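Local structure of cell wall mannoprotein 1 (Neosartorya fumigata, 5J5K) at residues 25-30 / 86-91. The protein binds lipid, as with palmitic acid held within a helical bundle, and is probably a constitutive, antigenic component of the fungal cell wall. Numbering follows the deposited sequence.
With PLM (palmitic acid), chain C; MAN (alpha-D-mannopyranose), chain B.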
ATOM      1  N   THR A  25       3.065  -4.665  -9.653  1.00 29.75           N
ATOM      2  CA  THR A  25       2.615  -4.268 -10.990  1.00 32.02           C
ATOM      3  C   THR A  25       2.733  -2.749 -11.151  1.00 31.35           C
ATOM      4  O   THR A  25       3.250  -2.271 -12.165  1.00 30.13           O
ATOM      5  CB  THR A  25       1.186  -4.766 -11.278  1.00 33.59           C
ATOM      6  OG1 THR A  25       1.167  -6.193 -11.148  1.00 35.83           O
ATOM      7  CG2 THR A  25       0.722  -4.369 -12.705  1.00 31.81           C
ATOM      8  N   LEU A  26       2.301  -1.993 -10.139  1.00 27.19           N
ATOM      9  CA  LEU A  26       2.388  -0.541 -10.192  1.00 27.09           C
ATOM     10  C   LEU A  26       3.847  -0.075 -10.344  1.00 27.93           C
ATOM     11  O   LEU A  26       4.141   0.841 -11.114  1.00 27.71           O
ATOM     12  CB  LEU A  26       1.736   0.073  -8.952  1.00 25.02           C
ATOM     13  CG  LEU A  26       1.345   1.541  -8.949  1.00 30.69           C
ATOM     14  CD1 LEU A  26       0.362   1.883 -10.065  1.00 26.21           C
ATOM     15  CD2 LEU A  26       0.755   1.906  -7.566  1.00 28.53           C
ATOM     16  N   THR A  27       4.763  -0.727  -9.630  1.00 28.43           N
ATOM     17  CA  THR A  27       6.199  -0.431  -9.738  1.00 28.03           C
ATOM     18  C   THR A  27       6.726  -0.626 -11.163  1.00 31.87           C
ATOM     19  O   THR A  27       7.504   0.200 -11.653  1.00 30.89           O
ATOM     20  CB  THR A  27       6.989  -1.293  -8.763  1.00 31.14           C
ATOM     21  OG1 THR A  27       6.533  -1.007  -7.436  1.00 28.40           O
ATOM     22  CG2 THR A  27       8.503  -1.039  -8.865  1.00 28.79           C
ATOM     23  N   GLN A  28       6.303  -1.707 -11.823  1.00 31.52           N
ATOM     24  CA  GLN A  28       6.667  -1.942 -13.233  1.00 35.06           C
ATOM     25  C   GLN A  28       6.206  -0.792 -14.126  1.00 32.68           C
ATOM     26  O   GLN A  28       6.944  -0.356 -15.020  1.00 34.07           O
ATOM     27  CB  GLN A  28       6.073  -3.257 -13.764  1.00 36.92           C
ATOM     28  CG  GLN A  28       6.545  -4.507 -13.037  1.00 47.36           C
ATOM     29  CD  GLN A  28       5.979  -5.798 -13.635  1.00 59.66           C
ATOM     30  OE1 GLN A  28       5.538  -5.830 -14.790  1.00 66.69           O
ATOM     31  NE2 GLN A  28       6.004  -6.871 -12.849  1.00 63.63           N
ATOM     32  N   HIS A  29       4.985  -0.307 -13.889  1.00 30.23           N
ATOM     33  CA  HIS A  29       4.459   0.829 -14.633  1.00 31.81           C
ATOM     34  C   HIS A  29       5.331   2.061 -14.416  1.00 29.93           C
ATOM     35  O   HIS A  29       5.698   2.732 -15.374  1.00 31.56           O
ATOM     36  CB  HIS A  29       2.985   1.126 -14.274  1.00 29.44           C
ATOM     37  CG  HIS A  29       2.004   0.206 -14.941  1.00 32.89           C
ATOM     38  ND1 HIS A  29       1.331   0.544 -16.098  1.00 35.66           N
ATOM     39  CD2 HIS A  29       1.595  -1.045 -14.624  1.00 34.50           C
ATOM     40  CE1 HIS A  29       0.553  -0.460 -16.465  1.00 34.39           C
ATOM     41  NE2 HIS A  29       0.687  -1.433 -15.581  1.00 35.65           N
ATOM     42  N   PHE A  30       5.673   2.350 -13.162  1.00 29.50           N
ATOM     43  CA  PHE A  30       6.548   3.478 -12.857  1.00 29.73           C
ATOM     44  C   PHE A  30       7.898   3.372 -13.569  1.00 32.16           C
ATOM     45  O   PHE A  30       8.380   4.339 -14.147  1.00 29.49           O
ATOM     46  CB  PHE A  30       6.820   3.581 -11.357  1.00 29.86           C
ATOM     47  CG  PHE A  30       5.593   3.811 -10.519  1.00 28.92           C
ATOM     48  CD1 PHE A  30       4.464   4.454 -11.037  1.00 25.03           C
ATOM     49  CD2 PHE A  30       5.581   3.417  -9.194  1.00 27.36           C
ATOM     50  CE1 PHE A  30       3.349   4.663 -10.252  1.00 24.18           C
ATOM     51  CE2 PHE A  30       4.467   3.637  -8.402  1.00 27.91           C
ATOM     52  CZ  PHE A  30       3.349   4.262  -8.939  1.00 23.94           C
ATOM     53  N   ILE A  86       6.535  -1.659  -0.812  1.00 24.46           N
ATOM     54  CA  ILE A  86       5.962  -0.322  -0.733  1.00 25.14           C
ATOM     55  C   ILE A  86       7.048   0.731  -0.928  1.00 25.06           C
ATOM     56  O   ILE A  86       6.900   1.648  -1.746  1.00 23.69           O
ATOM     57  CB  ILE A  86       5.243  -0.080   0.621  1.00 23.61           C
ATOM     58  CG1 ILE A  86       3.963  -0.918   0.693  1.00 27.02           C
ATOM     59  CG2 ILE A  86       4.932   1.427   0.825  1.00 23.61           C
ATOM     60  CD1 ILE A  86       3.347  -1.024   2.086  1.00 29.79           C
ATOM     61  N   VAL A  87       8.143   0.580  -0.193  1.00 26.61           N
ATOM     62  CA  VAL A  87       9.265   1.498  -0.294  1.00 27.97           C
ATOM     63  C   VAL A  87       9.821   1.510  -1.720  1.00 30.02           C
ATOM     64  O   VAL A  87      10.107   2.576  -2.270  1.00 27.17           O
ATOM     65  CB  VAL A  87      10.363   1.158   0.737  1.00 31.88           C
ATOM     66  CG1 VAL A  87      11.627   1.973   0.498  1.00 33.26           C
ATOM     67  CG2 VAL A  87       9.840   1.383   2.176  1.00 32.80           C
ATOM     68  N   THR A  88       9.948   0.333  -2.323  1.00 28.42           N
ATOM     69  CA  THR A  88      10.433   0.217  -3.700  1.00 29.35           C
ATOM     70  C   THR A  88       9.511   0.954  -4.673  1.00 27.96           C
ATOM     71  O   THR A  88       9.971   1.682  -5.544  1.00 27.89           O
ATOM     72  CB  THR A  88      10.562  -1.270  -4.101  1.00 29.50           C
ATOM     73  OG1 THR A  88      11.585  -1.882  -3.302  1.00 31.77           O
ATOM     74  CG2 THR A  88      10.914  -1.442  -5.586  1.00 33.21           C
ATOM     75  N   SER A  89       8.209   0.767  -4.495  1.00 25.57           N
ATOM     76  CA  SER A  89       7.205   1.399  -5.345  1.00 23.50           C
ATOM     77  C   SER A  89       7.239   2.930  -5.216  1.00 24.23           C
ATOM     78  O   SER A  89       7.275   3.634  -6.232  1.00 24.39           O
ATOM     79  CB  SER A  89       5.810   0.838  -5.035  1.00 25.00           C
ATOM     80  OG  SER A  89       4.875   1.124  -6.074  1.00 26.73           O
ATOM     81  N   LEU A  90       7.248   3.439  -3.985  1.00 22.78           N
ATOM     82  CA  LEU A  90       7.362   4.886  -3.749  1.00 23.25           C
ATOM     83  C   LEU A  90       8.647   5.460  -4.331  1.00 26.38           C
ATOM     84  O   LEU A  90       8.637   6.520  -4.969  1.00 25.24           O
ATOM     85  CB  LEU A  90       7.289   5.198  -2.262  1.00 22.73           C
ATOM     86  CG  LEU A  90       5.926   4.877  -1.632  1.00 23.04           C
ATOM     87  CD1 LEU A  90       6.065   4.879  -0.126  1.00 18.74           C
ATOM     88  CD2 LEU A  90       4.813   5.861  -2.122  1.00 20.65           C
ATOM     89  N   ASP A  91       9.758   4.754  -4.124  1.00 28.44           N
ATOM     90  CA  ASP A  91      11.026   5.155  -4.741  1.00 29.94           C
ATOM     91  C   ASP A  91      10.928   5.233  -6.277  1.00 30.15           C
ATOM     92  O   ASP A  91      11.497   6.138  -6.889  1.00 29.86           O
ATOM     93  CB  ASP A  91      12.160   4.204  -4.322  1.00 34.25           C
ATOM     94  CG  ASP A  91      12.567   4.373  -2.852  1.00 35.48           C
ATOM     95  OD1 ASP A  91      12.089   5.315  -2.189  1.00 31.76           O
ATOM     96  OD2 ASP A  91      13.381   3.569  -2.355  1.00 33.92           O
TER
HETATM   97  C1  PLM C 202       1.449   7.795 -12.781  1.00 50.75           C
HETATM   98  O1  PLM C 202       2.036   8.439 -13.677  1.00 62.65           O
HETATM   99  O2  PLM C 202       1.810   6.622 -12.546  1.00 61.10           O
HETATM  100  C2  PLM C 202       0.336   8.427 -11.993  1.00 47.59           C
HETATM  101  C3  PLM C 202      -0.699   7.389 -11.558  1.00 37.55           C
HETATM  102  C4  PLM C 202      -0.325   6.510 -10.368  1.00 33.35           C
HETATM  103  C5  PLM C 202       0.406   7.218  -9.240  1.00 32.37           C
HETATM  104  C6  PLM C 202       0.344   6.389  -7.966  1.00 34.48           C
HETATM  105  C7  PLM C 202       1.271   6.948  -6.905  1.00 31.70           C
HETATM  106  C8  PLM C 202       1.120   6.168  -5.604  1.00 35.70           C
HETATM  107  C9  PLM C 202       2.089   5.001  -5.522  1.00 38.11           C
HETATM  108  CA  PLM C 202       2.106   4.391  -4.130  1.00 34.88           C
HETATM  109  CB  PLM C 202       2.848   3.064  -4.116  1.00 35.66           C
HETATM  110  CC  PLM C 202       2.826   2.415  -2.736  1.00 32.62           C
HETATM  111  CD  PLM C 202       1.436   1.900  -2.386  1.00 32.79           C
HETATM  112  CE  PLM C 202       1.462   1.017  -1.152  1.00 35.64           C
HETATM  113  CF  PLM C 202       0.068   0.646  -0.652  1.00 36.89           C
HETATM  114  CG  PLM C 202       0.137  -0.234   0.601  1.00 38.41           C
HETATM  115  C1  MAN B 201      11.734   9.485   1.592  1.00 29.09           C
HETATM  116  C2  MAN B 201      12.876   9.841   0.630  1.00 35.56           C
HETATM  117  C3  MAN B 201      12.499   9.567  -0.820  1.00 32.83           C
HETATM  118  C4  MAN B 201      11.966   8.147  -0.937  1.00 29.32           C
HETATM  119  C5  MAN B 201      10.788   7.977   0.020  1.00 31.13           C
HETATM  120  C6  MAN B 201      10.122   6.604  -0.078  1.00 32.12           C
HETATM  121  O2  MAN B 201      13.992   9.054   0.957  1.00 36.86           O
HETATM  122  O3  MAN B 201      13.613   9.736  -1.671  1.00 35.95           O
HETATM  123  O4  MAN B 201      11.563   7.872  -2.253  1.00 29.57           O
HETATM  124  O5  MAN B 201      11.271   8.171   1.337  1.00 26.90           O
HETATM  125  O6  MAN B 201      11.034   5.578   0.223  1.00 29.04           O
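A weak hydroxyl-to-hydroxyl hydrogen bond, from Ser89 OG to Thr27 OG1 at 3.0 Å, links two helices beside a bound fatty acid. Ser89 OG also lies 3.4 Å from palmitic acid CB, so a polar atom borders the acyl chain. Placed beside its own backbone N (chi1 -60°), Thr27 OG1 donates its proton to Ile23 O one turn back, while its oxygen accepts the weak bond. Short side chains fit here because Thr27 CA and Ser89 CA are 4.9 Å apart; the near-parallel segment axes approach to 9.0 Å at 23°. At the exposed margin the Thr27 and Thr88 methyls touch, their side chains crossing at about a right angle. Phe30 puts its large ring between helix 83-95 and the lipid: CE2 lies 3.4 Å from Ser89 OG, CZ packs on the acyl chain, and palmitic acid O2 sits at the ring edge, in plane, 3.4 Å from CE1. The branched aliphatic side chains of Leu26 (CD2), Ile86 (CD1) and Leu90 (CD2) line the chain. On another side of helix 83-95, Asp91 OD1 accepts hydrogen bonds from O4 and O6 of the mannose on Ser152. Near-parallel helices lined with aliphatic and aromatic side chains form the lipid-binding site of this helical-bundle mannoprotein.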